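Local coordinates for protein catalase (Pseudomonas syringae, PDB 1M7S) that decomposes hydrogen peroxide into water and oxygen with the help of a heme cofactor, protecting the cell from peroxide damage, at residues M449-Y454 / K476-S481. Numbering follows the deposited sequence.
Sequences MLSYLY and KSLAAS. Unlike the reference sequence in segment 449-454: Tyr-452 (reference Val).
Tyr-454 and Lys-476 make the aromatic part of this helix-helix contact, a CH-pi interaction: CG of Lys-476 sits 4.2 Å from the Tyr-454 ring centroid and 28° off the ring normal, hence over the face. That carbon is displaced toward the phenol end, since its nearest ring atom is CZ of Tyr-454. The lysine chain, extended beyond CG, then runs past the hydroxyl, with CE 3.6 Å from OH of Tyr-454.

Apolar packing continues at Ala-479, whose CB approaches CD2 of Tyr-454 obliquely at 3.6 Å. One turn earlier, Ser-451 meets the partner helix through carbon: its CB lies 3.6 Å from CB of Leu-478 and 3.8 Å from the backbone N of Ala-479. Consistent with these small side chains, the CA atoms of Ser-451 and Ala-479 are 4.8 Å apart and the segment axes 8.2 Å apart at -64°. No hydrogen bond spans the segments; OG of Ser-451 is instead hydrogen-bonded to O of Ile-448 in its own helix.

The contact packs helix 472-480 on helix 443-456 in the C-terminal helical region, away from the heme. Helix 458-467 touches Tyr-454 through Thr-462, while helices 424-438 and 169-176 contact other side chains of 449-454.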
ATOM      1  N   MET A 449       6.005   5.582 -42.094  1.00 10.00           N
ATOM      2  CA  MET A 449       7.276   5.731 -41.390  1.00  8.18           C
ATOM      3  C   MET A 449       8.398   6.005 -42.379  1.00  9.29           C
ATOM      4  O   MET A 449       9.241   6.874 -42.082  1.00  7.94           O
ATOM      5  CB  MET A 449       7.620   4.469 -40.604  1.00  7.95           C
ATOM      6  CG  MET A 449       6.875   4.332 -39.272  1.00  8.51           C
ATOM      7  SD  MET A 449       6.923   5.723 -38.122  1.00  9.38           S
ATOM      8  CE  MET A 449       8.679   6.026 -38.000  1.00  9.36           C
ATOM      9  N   LEU A 450       8.464   5.233 -43.458  1.00  8.41           N
ATOM     10  CA  LEU A 450       9.514   5.421 -44.477  1.00  9.00           C
ATOM     11  C   LEU A 450       9.467   6.787 -45.112  1.00  8.96           C
ATOM     12  O   LEU A 450      10.498   7.409 -45.427  1.00  8.95           O
ATOM     13  CB  LEU A 450       9.346   4.294 -45.524  1.00 10.65           C
ATOM     14  CG  LEU A 450       9.812   2.916 -45.022  1.00 10.26           C
ATOM     15  CD1 LEU A 450       9.511   1.844 -46.072  1.00 10.93           C
ATOM     16  CD2 LEU A 450      11.277   2.860 -44.603  1.00  9.21           C
ATOM     17  N   SER A 451       8.251   7.311 -45.308  1.00  8.30           N
ATOM     18  CA  SER A 451       8.091   8.650 -45.898  1.00 10.44           C
ATOM     19  C   SER A 451       8.716   9.698 -44.991  1.00  8.92           C
ATOM     20  O   SER A 451       9.316  10.680 -45.471  1.00 11.08           O
ATOM     21  CB  SER A 451       6.629   8.971 -46.221  1.00  9.00           C
ATOM     22  OG  SER A 451       5.832   9.308 -45.096  1.00 10.52           O
ATOM     23  N   TYR A 452       8.585   9.497 -43.665  1.00  7.16           N
ATOM     24  CA  TYR A 452       9.236  10.433 -42.732  1.00  7.91           C
ATOM     25  C   TYR A 452      10.733  10.426 -42.891  1.00  7.54           C
ATOM     26  O   TYR A 452      11.382  11.472 -42.941  1.00  7.71           O
ATOM     27  CB  TYR A 452       8.849  10.116 -41.281  1.00  8.73           C
ATOM     28  CG  TYR A 452       7.347  10.214 -41.017  1.00  9.25           C
ATOM     29  CD1 TYR A 452       6.825   9.554 -39.894  1.00  9.14           C
ATOM     30  CD2 TYR A 452       6.495  11.002 -41.771  1.00  6.28           C
ATOM     31  CE1 TYR A 452       5.476   9.659 -39.603  1.00  9.03           C
ATOM     32  CE2 TYR A 452       5.139  11.088 -41.503  1.00  9.17           C
ATOM     33  CZ  TYR A 452       4.633  10.418 -40.401  1.00  8.35           C
ATOM     34  OH  TYR A 452       3.298  10.478 -40.112  1.00  9.80           O
ATOM     35  N   LEU A 453      11.358   9.257 -43.019  1.00  7.41           N
ATOM     36  CA  LEU A 453      12.786   9.103 -43.176  1.00  8.38           C
ATOM     37  C   LEU A 453      13.229   9.650 -44.535  1.00  8.82           C
ATOM     38  O   LEU A 453      14.260  10.319 -44.649  1.00  8.74           O
ATOM     39  CB  LEU A 453      13.147   7.624 -43.048  1.00  9.74           C
ATOM     40  CG  LEU A 453      12.711   6.921 -41.741  1.00  9.12           C
ATOM     41  CD1 LEU A 453      13.324   5.510 -41.726  1.00  9.78           C
ATOM     42  CD2 LEU A 453      13.187   7.759 -40.560  1.00  6.35           C
ATOM     43  N   TYR A 454      12.394   9.403 -45.531  1.00  8.53           N
ATOM     44  CA  TYR A 454      12.705   9.895 -46.905  1.00 10.46           C
ATOM     45  C   TYR A 454      12.649  11.396 -46.954  1.00 12.21           C
ATOM     46  O   TYR A 454      13.395  12.047 -47.697  1.00 13.94           O
ATOM     47  CB  TYR A 454      11.651   9.332 -47.891  1.00 12.20           C
ATOM     48  CG  TYR A 454      12.085   9.579 -49.341  1.00 14.76           C
ATOM     49  CD1 TYR A 454      12.899   8.663 -49.975  1.00 14.78           C
ATOM     50  CD2 TYR A 454      11.690  10.732 -49.999  1.00 15.79           C
ATOM     51  CE1 TYR A 454      13.330   8.877 -51.293  1.00 16.53           C
ATOM     52  CE2 TYR A 454      12.144  10.951 -51.305  1.00 16.91           C
ATOM     53  CZ  TYR A 454      12.929  10.011 -51.932  1.00 16.73           C
ATOM     54  OH  TYR A 454      13.364  10.247 -53.228  1.00 20.87           O
ATOM     55  N   LYS A 476       7.940   7.586 -51.866  1.00 14.11           N
ATOM     56  CA  LYS A 476       8.175   8.858 -52.517  1.00 15.29           C
ATOM     57  C   LYS A 476       6.927   9.709 -52.666  1.00 14.90           C
ATOM     58  O   LYS A 476       7.046  10.909 -52.429  1.00 16.98           O
ATOM     59  CB  LYS A 476       8.823   8.643 -53.893  1.00 16.06           C
ATOM     60  CG  LYS A 476      10.270   8.188 -53.734  1.00 18.36           C
ATOM     61  CD  LYS A 476      10.851   7.995 -55.122  1.00 22.70           C
ATOM     62  CE  LYS A 476      12.215   7.316 -55.032  1.00 24.60           C
ATOM     63  NZ  LYS A 476      12.931   7.487 -56.329  1.00 28.07           N
ATOM     64  N   SER A 477       5.773   9.158 -53.002  1.00 17.16           N
ATOM     65  CA  SER A 477       4.578   9.987 -53.166  1.00 19.03           C
ATOM     66  C   SER A 477       4.026  10.474 -51.844  1.00 18.52           C
ATOM     67  O   SER A 477       3.592  11.651 -51.739  1.00 20.75           O
ATOM     68  CB  SER A 477       3.537   9.299 -54.036  1.00 22.51           C
ATOM     69  OG  SER A 477       2.726   8.398 -53.309  1.00 25.63           O
ATOM     70  N   LEU A 478       4.052   9.636 -50.811  1.00 16.01           N
ATOM     71  CA  LEU A 478       3.717  10.117 -49.478  1.00 14.58           C
ATOM     72  C   LEU A 478       4.711  11.230 -49.102  1.00 12.14           C
ATOM     73  O   LEU A 478       4.273  12.308 -48.704  1.00 14.22           O
ATOM     74  CB  LEU A 478       3.743   9.002 -48.439  1.00 14.54           C
ATOM     75  CG  LEU A 478       2.644   7.953 -48.426  1.00 16.42           C
ATOM     76  CD1 LEU A 478       2.997   6.889 -47.373  1.00 17.72           C
ATOM     77  CD2 LEU A 478       1.251   8.439 -48.061  1.00 15.96           C
ATOM     78  N   ALA A 479       6.019  11.089 -49.284  1.00 14.01           N
ATOM     79  CA  ALA A 479       6.908  12.192 -48.874  1.00 14.42           C
ATOM     80  C   ALA A 479       6.679  13.508 -49.600  1.00 17.18           C
ATOM     81  O   ALA A 479       6.830  14.596 -49.037  1.00 15.35           O
ATOM     82  CB  ALA A 479       8.353  11.785 -49.023  1.00 16.31           C
ATOM     83  N   ALA A 480       6.305  13.472 -50.887  1.00 18.33           N
ATOM     84  CA  ALA A 480       6.071  14.694 -51.646  1.00 19.76           C
ATOM     85  C   ALA A 480       5.012  15.588 -51.037  1.00 21.46           C
ATOM     86  O   ALA A 480       5.097  16.813 -51.230  1.00 22.95           O
ATOM     87  CB  ALA A 480       5.659  14.285 -53.079  1.00 20.11           C
ATOM     88  N   SER A 481       4.016  15.057 -50.339  1.00 21.07           N
ATOM     89  CA  SER A 481       2.962  15.791 -49.698  1.00 22.84           C
ATOM     90  C   SER A 481       3.336  16.241 -48.275  1.00 23.59           C
ATOM     91  O   SER A 481       2.469  16.859 -47.673  1.00 23.43           O
ATOM     92  CB  SER A 481       1.676  14.970 -49.508  1.00 23.45           C
ATOM     93  OG  SER A 481       1.334  14.168 -50.618  1.00 26.48           O
TER